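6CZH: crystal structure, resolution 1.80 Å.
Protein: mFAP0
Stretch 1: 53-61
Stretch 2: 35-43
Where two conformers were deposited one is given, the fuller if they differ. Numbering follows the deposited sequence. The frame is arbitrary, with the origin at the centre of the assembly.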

# COMPACT_ATOMS: atom_id res chain seq x y z
N THR A 53 -3.31 -3.43 10.20
CA THR A 53 -3.10 -2.03 10.56
C THR A 53 -1.68 -1.67 10.17
O THR A 53 -0.73 -2.32 10.60
CB THR A 53 -3.32 -1.79 12.06
OG1 THR A 53 -4.68 -2.06 12.41
CG2 THR A 53 -2.99 -0.34 12.41
N GLY A 54 -1.54 -0.63 9.35
CA GLY A 54 -0.24 -0.27 8.84
C GLY A 54 -0.14 1.23 8.62
O GLY A 54 -1.14 1.93 8.46
N TYR A 55 1.10 1.71 8.61
CA TYR A 55 1.35 3.12 8.35
C TYR A 55 2.72 3.28 7.70
O TYR A 55 3.65 2.52 7.99
CB TYR A 55 1.27 3.95 9.64
CG TYR A 55 2.35 3.62 10.65
CD1 TYR A 55 3.56 4.30 10.64
CD2 TYR A 55 2.16 2.63 11.60
CE1 TYR A 55 4.56 4.00 11.55
CE2 TYR A 55 3.15 2.33 12.52
CZ TYR A 55 4.35 3.02 12.49
OH TYR A 55 5.33 2.73 13.40
N GLY A 56 2.83 4.27 6.83
CA GLY A 56 4.06 4.48 6.12
C GLY A 56 4.05 5.77 5.35
O GLY A 56 3.33 6.71 5.69
N LYS A 57 4.85 5.80 4.29
CA LYS A 57 5.02 6.99 3.49
C LYS A 57 5.18 6.60 2.03
O LYS A 57 5.78 5.57 1.71
CB LYS A 57 6.24 7.81 3.94
CG LYS A 57 6.21 8.19 5.42
N VAL A 58 4.61 7.42 1.14
CA VAL A 58 4.91 7.37 -0.28
C VAL A 58 5.96 8.43 -0.54
O VAL A 58 5.72 9.62 -0.31
CB VAL A 58 3.66 7.62 -1.14
CG1 VAL A 58 3.98 7.41 -2.60
CG2 VAL A 58 2.53 6.71 -0.71
N THR A 59 7.14 8.01 -1.00
CA THR A 59 8.21 8.93 -1.37
C THR A 59 8.23 9.06 -2.89
O THR A 59 8.18 8.06 -3.61
CB THR A 59 9.57 8.43 -0.86
N VAL A 60 8.31 10.30 -3.37
CA VAL A 60 8.31 10.59 -4.80
C VAL A 60 9.74 10.95 -5.20
O VAL A 60 10.33 11.88 -4.65
CB VAL A 60 7.34 11.72 -5.15
CG1 VAL A 60 7.15 11.81 -6.65
CG2 VAL A 60 6.01 11.52 -4.44
N LYS A 61 10.29 10.20 -6.16
CA LYS A 61 11.63 10.48 -6.64
C LYS A 61 11.58 11.55 -7.73
O LYS A 61 10.51 12.01 -8.14
CB LYS A 61 12.30 9.21 -7.15
CG LYS A 61 12.23 8.03 -6.18
CD LYS A 61 12.64 8.42 -4.77
CE LYS A 61 12.66 7.19 -3.86
NZ LYS A 61 12.41 7.52 -2.43
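Stretch 2, residues 35-43: PYTLDIVAQ

Neighbouring strands of an antiparallel sheet alternate between hydrogen-bonded pairs and pairs that face each other without such bonds, and mFAP0 offers a compact example. Residues 37-43 of the second stretch form an extended strand that continues later in the chain; Pro35 and Tyr36 lead into it, Tyr36 with phi/psi of -118/7 rather than the extended values that follow. This strand runs against strand 53-60 with an angle of 153° between their N-to-C directions, and the axes approach to 4.4 Å. The register pairs Thr53 with Gln43 at one end and Thr59 with Thr37 towards the other, with Tyr55 and Val41 bringing their CA atoms to 4.2 Å.

Backbone hydrogen bonds carry the pairing. Gly54, Gly56 and Val58 each exchange two bonds with Ala42, Ile40 and Leu38 respectively. Gly54 N reaches Ala42 O at 3.0 Å, and Ala42 N returns to Gly54 O at 2.8 Å. Gly56 N to Ile40 O and Ile40 N to Gly56 O both measure 2.9 Å. Val58 N lies 2.7 Å from Leu38 O, while Leu38 N lies 2.9 Å from Val58 O. The ladder extends one rung further, where Val60 N donates to Tyr36 O at 2.9 Å.

Between these rungs, CA-H...O contacts use the same carbonyl oxygens. Thr37 CA approaches Val58 O to 3.1 Å, and Tyr55 CA lies 3.3 Å from Ile40 O; such short contacts are the usual companion of antiparallel pairing, because each carbonyl that accepts an N-H also lies close to the CA of an adjacent residue.

Side chains alternate between the two faces. Val58 and Leu38 share one face, with their CB atoms 4.4 Å apart, and Val60 CG2 comes within 4.4 Å of Leu38 CD1. On this face Gly54 and Gly56 present no side chain to Ala42 and Ile40. An ideal CB on Gly56 would fall 3.5 Å from Ile40 CG2, a tight fit; Ile40 CG2 packs against the bare backbone there, 3.1 Å from Gly56 C and 3.4 Å from Lys57 N.

The other face is more polar and more open. Tyr55 CB meets Val41 CG1 at 4.1 Å, although the end of the tyrosine leads away. Lys57 CG lies 3.8 Å from Asp39 OD1, but the lysine is not modelled beyond CG, so its amine cannot be placed. At the far end one water bridges the strands, accepting from Gln43 NE2 at 2.7 Å and lying 3.0 Å from Thr53 OG1.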

# COMPACT_ATOMS: atom_id res chain seq x y z
N PRO A 35 5.91 18.30 -1.23
CA PRO A 35 5.91 17.96 -2.66
C PRO A 35 6.47 16.58 -2.94
O PRO A 35 6.22 16.04 -4.02
CB PRO A 35 6.77 19.06 -3.28
CG PRO A 35 6.74 20.18 -2.30
CD PRO A 35 6.66 19.53 -0.95
N TYR A 36 7.22 15.99 -2.01
CA TYR A 36 7.94 14.75 -2.27
C TYR A 36 7.50 13.59 -1.39
O TYR A 36 8.12 12.52 -1.45
CB TYR A 36 9.45 14.97 -2.11
CG TYR A 36 9.89 15.40 -0.72
CD1 TYR A 36 10.27 14.47 0.24
CD2 TYR A 36 9.93 16.75 -0.37
CE1 TYR A 36 10.68 14.86 1.50
CE2 TYR A 36 10.33 17.15 0.90
CZ TYR A 36 10.71 16.20 1.83
OH TYR A 36 11.11 16.59 3.08
N THR A 37 6.44 13.74 -0.60
CA THR A 37 5.99 12.63 0.23
C THR A 37 4.52 12.79 0.59
O THR A 37 4.03 13.90 0.80
CB THR A 37 6.83 12.49 1.51
OG1 THR A 37 7.13 13.79 2.04
CG2 THR A 37 8.12 11.73 1.23
N LEU A 38 3.83 11.65 0.66
CA LEU A 38 2.51 11.54 1.25
C LEU A 38 2.57 10.48 2.35
O LEU A 38 3.29 9.48 2.22
CB LEU A 38 1.44 11.15 0.22
CG LEU A 38 1.22 12.07 -0.98
CD1 LEU A 38 2.35 11.92 -2.00
CD2 LEU A 38 -0.12 11.80 -1.62
N ASP A 39 1.82 10.70 3.42
CA ASP A 39 1.69 9.70 4.47
C ASP A 39 0.59 8.72 4.11
O ASP A 39 -0.41 9.09 3.49
CB ASP A 39 1.37 10.36 5.81
CG ASP A 39 2.54 11.16 6.36
OD1 ASP A 39 3.66 11.02 5.83
OD2 ASP A 39 2.33 11.92 7.33
N ILE A 40 0.77 7.46 4.50
CA ILE A 40 -0.22 6.42 4.27
C ILE A 40 -0.56 5.76 5.59
O ILE A 40 0.31 5.55 6.44
CB ILE A 40 0.28 5.38 3.23
CG1 ILE A 40 -0.67 4.19 3.13
CG2 ILE A 40 1.69 4.92 3.56
CD1 ILE A 40 -0.24 3.16 2.10
N VAL A 41 -1.85 5.44 5.77
CA VAL A 41 -2.32 4.54 6.82
C VAL A 41 -3.21 3.51 6.14
O VAL A 41 -3.88 3.81 5.15
CB VAL A 41 -3.08 5.25 7.97
CG1 VAL A 41 -2.13 6.12 8.79
CG2 VAL A 41 -4.25 6.05 7.44
N ALA A 42 -3.21 2.29 6.67
CA ALA A 42 -3.88 1.19 6.01
C ALA A 42 -4.65 0.36 7.03
O ALA A 42 -4.18 0.15 8.15
CB ALA A 42 -2.87 0.30 5.26
N GLN A 43 -5.83 -0.11 6.62
CA GLN A 43 -6.67 -0.99 7.42
C GLN A 43 -7.23 -2.09 6.53
O GLN A 43 -7.50 -1.87 5.35
CB GLN A 43 -7.85 -0.25 8.07
CG GLN A 43 -7.51 0.60 9.27
CD GLN A 43 -8.76 1.12 9.97
OE1 GLN A 43 -9.71 1.56 9.32
NE2 GLN A 43 -8.77 1.06 11.29
O HOH W 1 -6.59 0.19 12.60